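Local coordinates for protein endonuclease V (Homo sapiens, PDB 6OZE) that cleaves inosine-containing RNA as a metal-ion-dependent endoribonuclease of the RNase H-like superfamily, at residues D22-E26 with A27-D31; L149-D153 with G154-N158; H205-S208 with L209-V213; A218-F222 with R223-P227; V228-A231 with D232-S235. The protein carries 4 engineered substitutions. All coordinates share one frame; numbering follows the deposited sequence.

In the fold
Along the chain the five contacts come in series, none nested in or crossing another. Interaction 1 folds the loop between helix 3-17 and strand 39-47 onto itself. Interaction 2 turns the loop that leads from strand 142-146 to helix 159-167. Interaction 3 starts helix 209-218 after strand 199-205 and touches interaction 1, where R206 pairs with E26, so two loops distant in sequence are joined. Interaction 4 closes the link from helix 209-218 to helix 226-242, and interaction 5 continues along the latter, F222 and I224 meeting R229. Interactions 3 and 5 lie on opposite sides of the chain's centre, and interaction 2 touches none of the others.

Interaction 1 (D22-E26 with A27-D31); sequences DRDTE and AWQRD
The side-chain amide of Q29 reaches back over the preceding loop, and its OE1 accepts from two successive backbone amides: T25 N at 2.8 Å, in the carbonyl plane, and E26 N at 2.9 Å, from above it. CG stands opposite the carbonyl carbon (chi1 -63°) and the chain runs on extended, which carries OE1 to both donors. NE2 bonds R206 O, so glutamine suits a place that needs acceptor and donor together. D24 crosses Q29 with carboxylate and amide planes 60° apart; its OD1 lies 3.6 Å from Q29 CB, while OD2 binds S208 OG. With an alanine here in place of Q29, T25 N, E26 N and R206 O would probably all lose these partners. W28 NE1 meets E26 CB at 3.4 Å, and E26 OE2 takes a bond from T25 OG1 and a salt bridge from R206. R30 lays a guanidinium face over E26 O, with CZ 3.7 Å from that oxygen. Q29 N bonded to E26 O marks the 3-10 turn 27-30, and the glutamine ties the irregular loop back onto it.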
loop_
_atom_site.group_PDB
_atom_site.type_symbol
_atom_site.label_atom_id
_atom_site.label_comp_id
_atom_site.label_asym_id
_atom_site.label_seq_id
_atom_site.Cartn_x
_atom_site.Cartn_y
_atom_site.Cartn_z
ATOM N N ASP A 22 -8.191 -12.719 -3.314
ATOM C CA ASP A 22 -8.001 -12.424 -1.897
ATOM C C ASP A 22 -7.469 -13.618 -1.111
ATOM O O ASP A 22 -7.742 -13.753 0.087
ATOM C CB ASP A 22 -9.265 -11.846 -1.260
ATOM C CG ASP A 22 -10.448 -12.780 -1.358
ATOM O OD1 ASP A 22 -10.436 -13.665 -2.238
ATOM O OD2 ASP A 22 -11.392 -12.621 -0.557
ATOM N N ARG A 23 -6.700 -14.476 -1.765
ATOM C CA ARG A 23 -6.061 -15.616 -1.143
ATOM C C ARG A 23 -4.595 -15.617 -1.542
ATOM O O ARG A 23 -4.171 -14.900 -2.454
ATOM C CB ARG A 23 -6.712 -16.927 -1.591
ATOM C CG ARG A 23 -6.490 -17.217 -3.054
ATOM C CD ARG A 23 -7.236 -18.459 -3.500
ATOM N NE ARG A 23 -7.076 -18.673 -4.934
ATOM C CZ ARG A 23 -6.040 -19.300 -5.483
ATOM N NH1 ARG A 23 -5.068 -19.780 -4.717
ATOM N NH2 ARG A 23 -5.977 -19.445 -6.799
ATOM N N ASP A 24 -3.818 -16.428 -0.837
ATOM C CA ASP A 24 -2.414 -16.575 -1.179
ATOM C C ASP A 24 -2.280 -17.415 -2.439
ATOM O O ASP A 24 -2.992 -18.405 -2.623
ATOM C CB ASP A 24 -1.680 -17.246 -0.020
ATOM C CG ASP A 24 -1.687 -16.386 1.230
ATOM O OD1 ASP A 24 -1.386 -15.180 1.111
ATOM O OD2 ASP A 24 -2.021 -16.921 2.311
ATOM N N THR A 25 -1.376 -17.001 -3.322
ATOM C CA THR A 25 -1.143 -17.717 -4.564
ATOM C C THR A 25 0.271 -18.260 -4.706
ATOM O O THR A 25 0.526 -19.027 -5.641
ATOM C CB THR A 25 -1.476 -16.828 -5.781
ATOM O OG1 THR A 25 -0.649 -15.659 -5.780
ATOM C CG2 THR A 25 -2.939 -16.393 -5.749
ATOM N N GLU A 26 1.189 -17.911 -3.804
ATOM C CA GLU A 26 2.585 -18.313 -3.909
ATOM C C GLU A 26 2.978 -19.137 -2.694
ATOM O O GLU A 26 2.508 -18.876 -1.582
ATOM C CB GLU A 26 3.493 -17.087 -3.972
ATOM C CG GLU A 26 3.002 -16.016 -4.943
ATOM C CD GLU A 26 2.818 -16.551 -6.348
ATOM O OE1 GLU A 26 3.711 -17.281 -6.836
ATOM O OE2 GLU A 26 1.767 -16.261 -6.959
ATOM N N ALA A 27 3.847 -20.129 -2.917
ATOM C CA ALA A 27 4.301 -20.981 -1.823
ATOM C C ALA A 27 4.938 -20.165 -0.703
ATOM O O ALA A 27 4.761 -20.485 0.478
ATOM C CB ALA A 27 5.283 -22.030 -2.344
ATOM N N TRP A 28 5.678 -19.106 -1.048
ATOM C CA TRP A 28 6.374 -18.352 -0.009
ATOM C C TRP A 28 5.404 -17.699 0.965
ATOM O O TRP A 28 5.750 -17.481 2.127
ATOM C CB TRP A 28 7.349 -17.326 -0.599
ATOM C CG TRP A 28 6.728 -16.209 -1.408
ATOM C CD1 TRP A 28 6.660 -16.135 -2.771
ATOM C CD2 TRP A 28 6.117 -15.005 -0.911
ATOM N NE1 TRP A 28 6.040 -14.967 -3.156
ATOM C CE2 TRP A 28 5.698 -14.253 -2.036
ATOM C CE3 TRP A 28 5.885 -14.487 0.370
ATOM C CZ2 TRP A 28 5.043 -13.024 -1.919
ATOM C CZ3 TRP A 28 5.240 -13.261 0.488
ATOM C CH2 TRP A 28 4.833 -12.536 -0.658
ATOM N N GLN A 29 4.185 -17.395 0.516
ATOM C CA GLN A 29 3.216 -16.735 1.382
ATOM C C GLN A 29 2.669 -17.667 2.446
ATOM O O GLN A 29 2.153 -17.190 3.462
ATOM C CB GLN A 29 2.062 -16.192 0.535
ATOM C CG GLN A 29 2.481 -15.126 -0.457
ATOM C CD GLN A 29 1.379 -14.810 -1.433
ATOM O OE1 GLN A 29 0.750 -15.719 -1.975
ATOM N NE2 GLN A 29 1.116 -13.520 -1.652
ATOM N N ARG A 30 2.759 -18.976 2.229
ATOM C CA ARG A 30 2.209 -19.972 3.132
ATOM C C ARG A 30 3.265 -20.558 4.059
ATOM O O ARG A 30 2.996 -21.547 4.745
ATOM C CB ARG A 30 1.503 -21.076 2.339
ATOM C CG ARG A 30 0.393 -20.547 1.418
ATOM C CD ARG A 30 -0.317 -21.662 0.670
ATOM N NE ARG A 30 0.467 -22.177 -0.449
ATOM C CZ ARG A 30 0.286 -21.821 -1.718
ATOM N NH1 ARG A 30 -0.656 -20.945 -2.038
ATOM N NH2 ARG A 30 1.048 -22.344 -2.670
ATOM N N ASP A 31 4.458 -19.977 4.084
ATOM C CA ASP A 31 5.518 -20.423 4.977
ATOM C C ASP A 31 5.663 -19.447 6.133
ATOM O O ASP A 31 5.624 -18.233 5.925
ATOM C CB ASP A 31 6.844 -20.471 4.222
ATOM C CG ASP A 31 7.962 -21.042 5.064
ATOM O OD1 ASP A 31 8.046 -22.282 5.171
ATOM O OD2 ASP A 31 8.736 -20.250 5.640
#

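Interaction 2 (L149-D153 with G154-N158). Unlike the reference sequence in segment 154-158: A156 (reference Glu).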
loop_
_atom_site.group_PDB
_atom_site.type_symbol
_atom_site.label_atom_id
_atom_site.label_comp_id
_atom_site.label_asym_id
_atom_site.label_seq_id
_atom_site.Cartn_x
_atom_site.Cartn_y
_atom_site.Cartn_z
ATOM N N LEU A 149 -6.927 5.241 9.718
ATOM C CA LEU A 149 -8.103 4.408 9.492
ATOM C C LEU A 149 -9.084 5.103 8.552
ATOM O O LEU A 149 -9.583 6.193 8.856
ATOM C CB LEU A 149 -8.778 4.104 10.828
ATOM C CG LEU A 149 -10.042 3.254 10.717
ATOM C CD1 LEU A 149 -9.693 1.884 10.147
ATOM C CD2 LEU A 149 -10.727 3.126 12.075
ATOM N N LEU A 150 -9.373 4.467 7.420
ATOM C CA LEU A 150 -10.412 4.941 6.514
ATOM C C LEU A 150 -11.764 4.488 7.054
ATOM O O LEU A 150 -12.004 3.286 7.205
ATOM C CB LEU A 150 -10.190 4.350 5.124
ATOM C CG LEU A 150 -9.940 5.267 3.926
ATOM C CD1 LEU A 150 -10.043 4.470 2.627
ATOM C CD2 LEU A 150 -10.895 6.450 3.922
ATOM N N GLN A 151 -12.653 5.438 7.342
ATOM C CA GLN A 151 -13.908 5.113 8.027
ATOM C C GLN A 151 -14.989 4.758 7.006
ATOM O O GLN A 151 -15.876 5.549 6.683
ATOM C CB GLN A 151 -14.319 6.247 8.959
ATOM C CG GLN A 151 -13.380 6.414 10.151
ATOM C CD GLN A 151 -13.836 7.488 11.123
ATOM O OE1 GLN A 151 -13.485 7.463 12.304
ATOM N NE2 GLN A 151 -14.619 8.442 10.628
ATOM N N VAL A 152 -14.920 3.518 6.512
ATOM C CA VAL A 152 -15.834 3.006 5.500
ATOM C C VAL A 152 -16.483 1.718 5.994
ATOM O O VAL A 152 -15.962 1.028 6.874
ATOM C CB VAL A 152 -15.137 2.771 4.144
ATOM C CG1 VAL A 152 -14.616 4.086 3.572
ATOM C CG2 VAL A 152 -14.015 1.763 4.300
ATOM N N ASP A 153 -17.637 1.395 5.398
ATOM C CA ASP A 153 -18.413 0.202 5.755
ATOM C C ASP A 153 -18.650 0.118 7.263
ATOM O O ASP A 153 -18.491 -0.934 7.886
ATOM C CB ASP A 153 -17.786 -1.086 5.203
ATOM C CG ASP A 153 -18.713 -2.298 5.328
ATOM O OD1 ASP A 153 -19.921 -2.110 5.589
ATOM O OD2 ASP A 153 -18.231 -3.440 5.173
ATOM N N GLY A 154 -19.015 1.247 7.859
ATOM C CA GLY A 154 -19.305 1.285 9.276
ATOM C C GLY A 154 -18.105 1.262 10.195
ATOM O O GLY A 154 -18.289 1.227 11.417
ATOM N N LEU A 155 -16.884 1.264 9.661
ATOM C CA LEU A 155 -15.706 1.381 10.508
ATOM C C LEU A 155 -15.575 2.804 11.028
ATOM O O LEU A 155 -15.824 3.771 10.309
ATOM C CB LEU A 155 -14.449 1.026 9.719
ATOM C CG LEU A 155 -14.109 -0.447 9.529
ATOM C CD1 LEU A 155 -12.914 -0.575 8.606
ATOM C CD2 LEU A 155 -13.818 -1.095 10.869
ATOM N N ALA A 156 -15.169 2.939 12.286
ATOM C CA ALA A 156 -15.052 4.261 12.879
ATOM C C ALA A 156 -13.982 4.227 13.955
ATOM O O ALA A 156 -13.818 3.218 14.646
ATOM C CB ALA A 156 -16.387 4.726 13.479
ATOM N N ASN A 157 -13.245 5.330 14.080
ATOM C CA ASN A 157 -12.283 5.491 15.167
ATOM C C ASN A 157 -13.060 5.963 16.394
ATOM O O ASN A 157 -13.120 7.151 16.724
ATOM C CB ASN A 157 -11.179 6.461 14.772
ATOM C CG ASN A 157 -10.129 6.614 15.850
ATOM O OD1 ASN A 157 -10.132 5.887 16.842
ATOM N ND2 ASN A 157 -9.219 7.561 15.660
ATOM N N ASN A 158 -13.672 5.001 17.077
ATOM C CA ASN A 158 -14.553 5.274 18.196
ATOM C C ASN A 158 -13.942 4.733 19.489
ATOM O O ASN A 158 -12.780 4.322 19.526
ATOM C CB ASN A 158 -15.945 4.700 17.925
ATOM C CG ASN A 158 -15.908 3.221 17.587
ATOM O OD1 ASN A 158 -14.865 2.566 17.698
ATOM N ND2 ASN A 158 -17.055 2.679 17.192
#
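The backbone reverses through a type I' beta turn from V152 to L155, closed by L155 N donating to V152 O at 2.9 Å, so that the segments on its two sides run 161° apart. D153 and G154 fill the corner with positive phi. Glycine suits the second place, since a beta carbon there would run into D153 O. Beyond the turn the two arms are joined by a side chain: Q151 OE1 accepts from N157 N at 2.8 Å in an almost straight bond, 176° at the hydrogen, with the donor tilted from the carbonyl plane. The Q151 chain runs extended past CG (chi2 -177°), which carries its amide alongside A156 and up to N157. Its CB meanwhile packs 3.2 Å from L155 O. The type I' turn lies in the surface connection from strand 142-146 to helix 159-167. An apolar contact adds to the polar one, L149 CD1 meeting L155 CD1 at 4.3 Å. Separately, L149 CD2 packs on the backbone beside the glutamine bond, 3.9 Å from N157 N. L155 also touches L185 of strand 184-189, as D153 does, which sets the turn against the sheet. A156 differs from the reference glutamate, and its CB lies 4.2 Å from Q151 OE1. At the far end N157 OD1 turns to K162 NZ, while N158 OD1 caps H161 N at the start of the helix.

Interaction 3 (H205-S208 with L209-V213)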
loop_
_atom_site.group_PDB
_atom_site.type_symbol
_atom_site.label_atom_id
_atom_site.label_comp_id
_atom_site.label_asym_id
_atom_site.label_seq_id
_atom_site.Cartn_x
_atom_site.Cartn_y
_atom_site.Cartn_z
ATOM N N HIS A 205 -4.043 -7.526 -3.458
ATOM C CA HIS A 205 -4.259 -8.524 -4.500
ATOM C C HIS A 205 -3.320 -9.686 -4.236
ATOM O O HIS A 205 -2.178 -9.481 -3.816
ATOM C CB HIS A 205 -3.951 -7.923 -5.880
ATOM C CG HIS A 205 -4.158 -8.859 -7.031
ATOM N ND1 HIS A 205 -5.351 -9.511 -7.269
ATOM C CD2 HIS A 205 -3.340 -9.190 -8.062
ATOM C CE1 HIS A 205 -5.247 -10.228 -8.377
ATOM N NE2 HIS A 205 -4.040 -10.043 -8.883
ATOM N N ARG A 206 -3.824 -10.905 -4.441
ATOM C CA ARG A 206 -3.013 -12.122 -4.411
ATOM C C ARG A 206 -2.302 -12.346 -3.080
ATOM O O ARG A 206 -1.191 -12.876 -3.049
ATOM C CB ARG A 206 -2.030 -12.193 -5.584
ATOM C CG ARG A 206 -2.685 -12.527 -6.898
ATOM C CD ARG A 206 -1.792 -13.438 -7.705
ATOM N NE ARG A 206 -0.913 -12.704 -8.601
ATOM C CZ ARG A 206 0.344 -13.050 -8.857
ATOM N NH1 ARG A 206 0.875 -14.110 -8.263
ATOM N NH2 ARG A 206 1.076 -12.329 -9.697
ATOM N N MET A 207 -2.926 -11.941 -1.977
ATOM C CA MET A 207 -2.429 -12.329 -0.664
ATOM C C MET A 207 -3.607 -12.422 0.292
ATOM O O MET A 207 -4.602 -11.714 0.146
ATOM C CB MET A 207 -1.389 -11.323 -0.152
ATOM C CG MET A 207 -0.500 -11.868 0.984
ATOM S SD MET A 207 1.120 -11.065 0.914
ATOM C CE MET A 207 2.067 -12.056 2.076
ATOM N N SER A 208 -3.501 -13.331 1.257
ATOM C CA SER A 208 -4.484 -13.385 2.325
ATOM C C SER A 208 -4.178 -12.293 3.342
ATOM O O SER A 208 -3.050 -11.799 3.445
ATOM C CB SER A 208 -4.478 -14.752 3.009
ATOM O OG SER A 208 -3.282 -14.913 3.762
ATOM N N LEU A 209 -5.215 -11.887 4.073
ATOM C CA LEU A 209 -5.027 -10.833 5.063
ATOM C C LEU A 209 -4.071 -11.278 6.164
ATOM O O LEU A 209 -3.194 -10.509 6.577
ATOM C CB LEU A 209 -6.377 -10.429 5.646
ATOM C CG LEU A 209 -6.334 -9.367 6.749
ATOM C CD1 LEU A 209 -5.667 -8.082 6.241
ATOM C CD2 LEU A 209 -7.742 -9.091 7.232
ATOM N N GLU A 210 -4.204 -12.522 6.624
ATOM C CA GLU A 210 -3.313 -13.020 7.668
ATOM C C GLU A 210 -1.860 -12.950 7.227
ATOM O O GLU A 210 -0.995 -12.467 7.968
ATOM C CB GLU A 210 -3.695 -14.454 8.047
ATOM C CG GLU A 210 -4.932 -14.565 8.925
ATOM C CD GLU A 210 -5.394 -16.003 9.109
ATOM O OE1 GLU A 210 -4.771 -16.911 8.521
ATOM O OE2 GLU A 210 -6.382 -16.221 9.841
ATOM N N ALA A 211 -1.571 -13.408 6.007
ATOM C CA ALA A 211 -0.197 -13.377 5.513
ATOM C C ALA A 211 0.293 -11.952 5.299
ATOM O O ALA A 211 1.461 -11.643 5.563
ATOM C CB ALA A 211 -0.083 -14.166 4.210
ATOM N N ALA A 212 -0.574 -11.075 4.786
ATOM C CA ALA A 212 -0.197 -9.683 4.585
ATOM C C ALA A 212 0.212 -9.024 5.893
ATOM O O ALA A 212 1.182 -8.262 5.933
ATOM C CB ALA A 212 -1.367 -8.925 3.957
ATOM N N VAL A 213 -0.521 -9.301 6.971
ATOM C CA VAL A 213 -0.196 -8.695 8.257
ATOM C C VAL A 213 1.138 -9.218 8.764
ATOM O O VAL A 213 1.964 -8.458 9.287
ATOM C CB VAL A 213 -1.348 -8.919 9.250
ATOM C CG1 VAL A 213 -0.944 -8.503 10.668
ATOM C CG2 VAL A 213 -2.553 -8.146 8.794
#
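S208 OG receives the backbone N-H of A211 at 3.2 Å, with an angle of 159° at the hydrogen. The hydroxyl stands between the backbone N and the carbonyl carbon of its own residue (chi1 70°), and this turns it toward the start of the helix, where an amide of the first turn lacks a helical acceptor. Serine suits the place because its oxygen sits one bond beyond CB, near enough to the main chain to cap it. The same OG lies 3.3 Å from A211 CB and is bonded to D24 OD2, so the cap is itself positioned by an aspartate of the 22-26 loop. The first backbone bond of the helix follows, from A212 N to S208 O at 2.9 Å. M207 places CG anti to its backbone N (chi1 -162°) and runs extended from there, so that the thioether passes along the helix beginning. Its CE touches A211 CB at 3.7 Å and A211 O at 3.6 Å, while CG packs 4.3 Å from A212 CB; the small alanines admit this long chain closely. M207 also meets D24, W28 and V143, and shortening it to an alanine would probably open a gap between the helix start, the 22-31 loop and strand 142-146. Together these contacts form a serine N-cap opening helix 209-218 shortly after strand 199-205, with a buried methionine packed against its first turn.

Interaction 4 (A218-F222 with R223-P227). Engineered in segment 218-222: A218 (natural residue Cys), S220 (natural residue Cys).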
loop_
_atom_site.group_PDB
_atom_site.type_symbol
_atom_site.label_atom_id
_atom_site.label_comp_id
_atom_site.label_asym_id
_atom_site.label_seq_id
_atom_site.Cartn_x
_atom_site.Cartn_y
_atom_site.Cartn_z
ATOM N N ALA A 218 7.062 -8.457 9.502
ATOM C CA ALA A 218 8.413 -8.915 9.204
ATOM C C ALA A 218 9.244 -7.830 8.531
ATOM O O ALA A 218 10.478 -7.820 8.666
ATOM C CB ALA A 218 8.344 -10.160 8.321
ATOM N N CYS A 219 8.586 -6.910 7.833
ATOM C CA CYS A 219 9.273 -5.839 7.123
ATOM C C CYS A 219 9.458 -4.584 7.957
ATOM O O CYS A 219 10.010 -3.606 7.445
ATOM C CB CYS A 219 8.527 -5.487 5.826
ATOM S SG CYS A 219 8.647 -6.757 4.591
ATOM N N SER A 220 9.070 -4.590 9.229
ATOM C CA SER A 220 9.082 -3.390 10.060
ATOM C C SER A 220 10.316 -3.388 10.959
ATOM O O SER A 220 10.416 -4.182 11.898
ATOM C CB SER A 220 7.797 -3.285 10.879
ATOM O OG SER A 220 6.684 -3.092 10.021
ATOM N N ARG A 221 11.256 -2.502 10.663
ATOM C CA ARG A 221 12.393 -2.211 11.522
ATOM C C ARG A 221 12.082 -1.030 12.431
ATOM O O ARG A 221 12.455 -1.022 13.612
ATOM C CB ARG A 221 13.602 -1.902 10.629
ATOM C CG ARG A 221 14.868 -1.485 11.344
ATOM C CD ARG A 221 16.004 -1.315 10.340
ATOM N NE ARG A 221 16.415 -2.597 9.771
ATOM C CZ ARG A 221 17.026 -2.742 8.599
ATOM N NH1 ARG A 221 17.295 -1.682 7.849
ATOM N NH2 ARG A 221 17.360 -3.952 8.171
ATOM N N PHE A 222 11.391 -0.035 11.893
ATOM C CA PHE A 222 10.785 1.076 12.603
ATOM C C PHE A 222 9.266 0.921 12.495
ATOM O O PHE A 222 8.763 -0.129 12.081
ATOM C CB PHE A 222 11.329 2.390 12.021
ATOM C CG PHE A 222 12.830 2.468 12.017
ATOM C CD1 PHE A 222 13.523 2.796 13.174
ATOM C CD2 PHE A 222 13.554 2.202 10.864
ATOM C CE1 PHE A 222 14.910 2.868 13.176
ATOM C CE2 PHE A 222 14.937 2.269 10.860
ATOM C CZ PHE A 222 15.616 2.604 12.019
ATOM N N ARG A 223 8.517 1.967 12.858
ATOM C CA ARG A 223 7.062 1.841 12.810
ATOM C C ARG A 223 6.563 1.690 11.376
ATOM O O ARG A 223 5.686 0.868 11.096
ATOM C CB ARG A 223 6.381 3.018 13.518
ATOM C CG ARG A 223 4.861 2.900 13.550
ATOM C CD ARG A 223 4.174 4.220 13.904
ATOM N NE ARG A 223 2.763 4.199 13.515
ATOM C CZ ARG A 223 2.222 4.984 12.590
ATOM N NH1 ARG A 223 2.964 5.882 11.954
ATOM N NH2 ARG A 223 0.929 4.879 12.306
ATOM N N ILE A 224 7.110 2.458 10.444
ATOM C CA ILE A 224 6.707 2.329 9.043
ATOM C C ILE A 224 7.516 1.201 8.406
ATOM O O ILE A 224 8.757 1.242 8.457
ATOM C CB ILE A 224 6.949 3.645 8.318
ATOM C CG1 ILE A 224 6.243 4.783 9.052
ATOM C CG2 ILE A 224 6.498 3.546 6.857
ATOM C CD1 ILE A 224 4.751 4.582 9.177
ATOM N N PRO A 225 6.867 0.210 7.783
ATOM C CA PRO A 225 7.607 -0.905 7.176
ATOM C C PRO A 225 8.655 -0.405 6.198
ATOM O O PRO A 225 8.436 0.556 5.466
ATOM C CB PRO A 225 6.520 -1.712 6.460
ATOM C CG PRO A 225 5.241 -1.324 7.140
ATOM C CD PRO A 225 5.411 0.086 7.607
ATOM N N GLU A 226 9.814 -1.066 6.213
ATOM C CA GLU A 226 10.983 -0.596 5.466
ATOM C C GLU A 226 10.719 -0.297 3.998
ATOM O O GLU A 226 11.156 0.766 3.530
ATOM C CB GLU A 226 12.156 -1.565 5.662
ATOM C CG GLU A 226 13.023 -1.242 6.873
ATOM C CD GLU A 226 13.497 0.210 6.869
ATOM O OE1 GLU A 226 12.788 1.067 7.435
ATOM O OE2 GLU A 226 14.570 0.502 6.288
ATOM N N PRO A 227 10.035 -1.149 3.226
ATOM C CA PRO A 227 9.832 -0.808 1.796
ATOM C C PRO A 227 9.020 0.462 1.614
ATOM O O PRO A 227 9.335 1.272 0.722
ATOM C CB PRO A 227 9.136 -2.055 1.227
ATOM C CG PRO A 227 9.559 -3.198 2.193
ATOM C CD PRO A 227 9.527 -2.507 3.539
HETATM O O HOH W 1 10.970 -0.083 9.029
#
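E226 N donates to C219 O in a bond 2.8 Å long and nearly straight at 170°, closing the bend of the helix-loop-helix connection between helix 209-218 and helix 226-242, with P225 at the N-cap position of the second helix. It is the one direct hydrogen bond across the bend. Prolines suit the helix start, where an amide hydrogen is not needed and a fixed phi matches the helical bend. Apolar contacts lie beside the bond: C219 CB meets P227 CD at 3.9 Å and P225 CB at 4.3 Å, and all three residues lean on L116 of strand 115-118. S220, engineered in place of cysteine, sets its OG 3.7 Å from P225 CG while bonding T216 O. Charge forms a third group. In the E226 conformer described, the chain bends at chi2 (-53°), which brings its carboxylate back toward R221 and F222. OE2 there makes a long salt bridge to R221 NH1, 3.8 Å apart and well outside the guanidinium plane, so the attraction is one of charge without a directed N-H. The stronger mates of this carboxylate lie further along the helix, R229 NE at OE1 and Q230 NE2 at OE2. OE1 also approaches the edge of the F222 ring, at CD2, in the ring plane. A bound water completes the bend: it accepts from F222 N and donates both to E226 OE1 and, at 2.6 Å, to I224 O.

Interaction 5 (V228-A231 with D232-S235)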
loop_
_atom_site.group_PDB
_atom_site.type_symbol
_atom_site.label_atom_id
_atom_site.label_comp_id
_atom_site.label_asym_id
_atom_site.label_seq_id
_atom_site.Cartn_x
_atom_site.Cartn_y
_atom_site.Cartn_z
ATOM N N VAL A 228 8.003 0.676 2.440
ATOM C CA VAL A 228 7.194 1.896 2.396
ATOM C C VAL A 228 8.012 3.095 2.858
ATOM O O VAL A 228 7.985 4.183 2.253
ATOM C CB VAL A 228 5.954 1.693 3.290
ATOM C CG1 VAL A 228 5.133 2.964 3.399
ATOM C CG2 VAL A 228 5.108 0.527 2.786
ATOM N N ARG A 229 8.770 2.908 3.936
ATOM C CA ARG A 229 9.564 3.998 4.498
ATOM C C ARG A 229 10.634 4.456 3.518
ATOM O O ARG A 229 10.852 5.660 3.349
ATOM C CB ARG A 229 10.213 3.529 5.806
ATOM C CG ARG A 229 10.691 4.659 6.713
ATOM C CD ARG A 229 11.312 4.152 7.996
ATOM N NE ARG A 229 12.613 3.519 7.794
ATOM C CZ ARG A 229 13.777 4.163 7.812
ATOM N NH1 ARG A 229 14.904 3.490 7.628
ATOM N NH2 ARG A 229 13.823 5.480 8.005
ATOM N N GLN A 230 11.307 3.506 2.859
ATOM C CA GLN A 230 12.343 3.884 1.895
ATOM C C GLN A 230 11.741 4.563 0.674
ATOM O O GLN A 230 12.353 5.480 0.122
ATOM C CB GLN A 230 13.194 2.669 1.516
ATOM C CG GLN A 230 14.049 2.135 2.674
ATOM C CD GLN A 230 15.120 3.102 3.115
ATOM O OE1 GLN A 230 15.612 3.908 2.321
ATOM N NE2 GLN A 230 15.490 3.034 4.385
ATOM N N ALA A 231 10.546 4.148 0.242
ATOM C CA ALA A 231 9.938 4.828 -0.901
ATOM C C ALA A 231 9.537 6.248 -0.524
ATOM O O ALA A 231 9.691 7.171 -1.337
ATOM C CB ALA A 231 8.753 4.020 -1.436
ATOM N N ASP A 232 9.065 6.447 0.711
ATOM C CA ASP A 232 8.727 7.789 1.169
ATOM C C ASP A 232 9.967 8.676 1.204
ATOM O O ASP A 232 9.924 9.829 0.752
ATOM C CB ASP A 232 8.072 7.728 2.547
ATOM C CG ASP A 232 7.623 9.091 3.033
ATOM O OD1 ASP A 232 6.632 9.625 2.486
ATOM O OD2 ASP A 232 8.266 9.636 3.952
ATOM N N ILE A 233 11.070 8.162 1.746
ATOM C CA ILE A 233 12.321 8.913 1.796
ATOM C C ILE A 233 12.793 9.247 0.392
ATOM O O ILE A 233 13.196 10.382 0.117
ATOM C CB ILE A 233 13.385 8.127 2.584
ATOM C CG1 ILE A 233 12.995 8.051 4.067
ATOM C CG2 ILE A 233 14.770 8.768 2.424
ATOM C CD1 ILE A 233 13.793 7.049 4.870
ATOM N N CYS A 234 12.752 8.270 -0.523
ATOM C CA CYS A 234 13.174 8.545 -1.900
ATOM C C CYS A 234 12.363 9.683 -2.520
ATOM O O CYS A 234 12.919 10.555 -3.208
ATOM C CB CYS A 234 13.027 7.280 -2.745
ATOM S SG CYS A 234 14.370 6.112 -2.527
ATOM N N SER A 235 11.046 9.685 -2.311
ATOM C CA SER A 235 10.228 10.741 -2.908
ATOM C C SER A 235 10.570 12.100 -2.312
ATOM O O SER A 235 10.669 13.099 -3.042
ATOM C CB SER A 235 8.742 10.467 -2.714
ATOM O OG SER A 235 8.315 9.393 -3.504
#
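At chi1 -161° the R229 chain leaves CB on the side away from its amide nitrogen and then bends at chi3 (71°), and I233 holds CG1 anti to its carbonyl carbon (chi1 -68°); the two side chains, one turn apart, thereby lie side by side and point the same way. In the conformer described, the guanidinium comes down beside the isoleucine end, with R229 NH2 3.5 Å from I233 CD1. Arginine suits this position through its length: it brings a charge to E226, one turn back, while laying its end against an apolar neighbour. I233 CG1 also packs 3.3 Å from R229 O. The main chain here is regular alpha helix: D232 N bonds V228 O at 2.9 Å, and I233 N, C234 N and S235 N bond in turn to R229 O, Q230 O and A231 O. A231, with only a methyl, touches D44 and V60 of the sheet, and C234 sits against S58 and V60. S235 OG bonds both S58 OG and D44 OD2, tying the helix to strands 39-47 and 54-63. In the conformers described, the pairs R229 with E226 and D232 with R236 are likely to offset charge locally along the helix, while A231, C234 and S235 pack against the sheet.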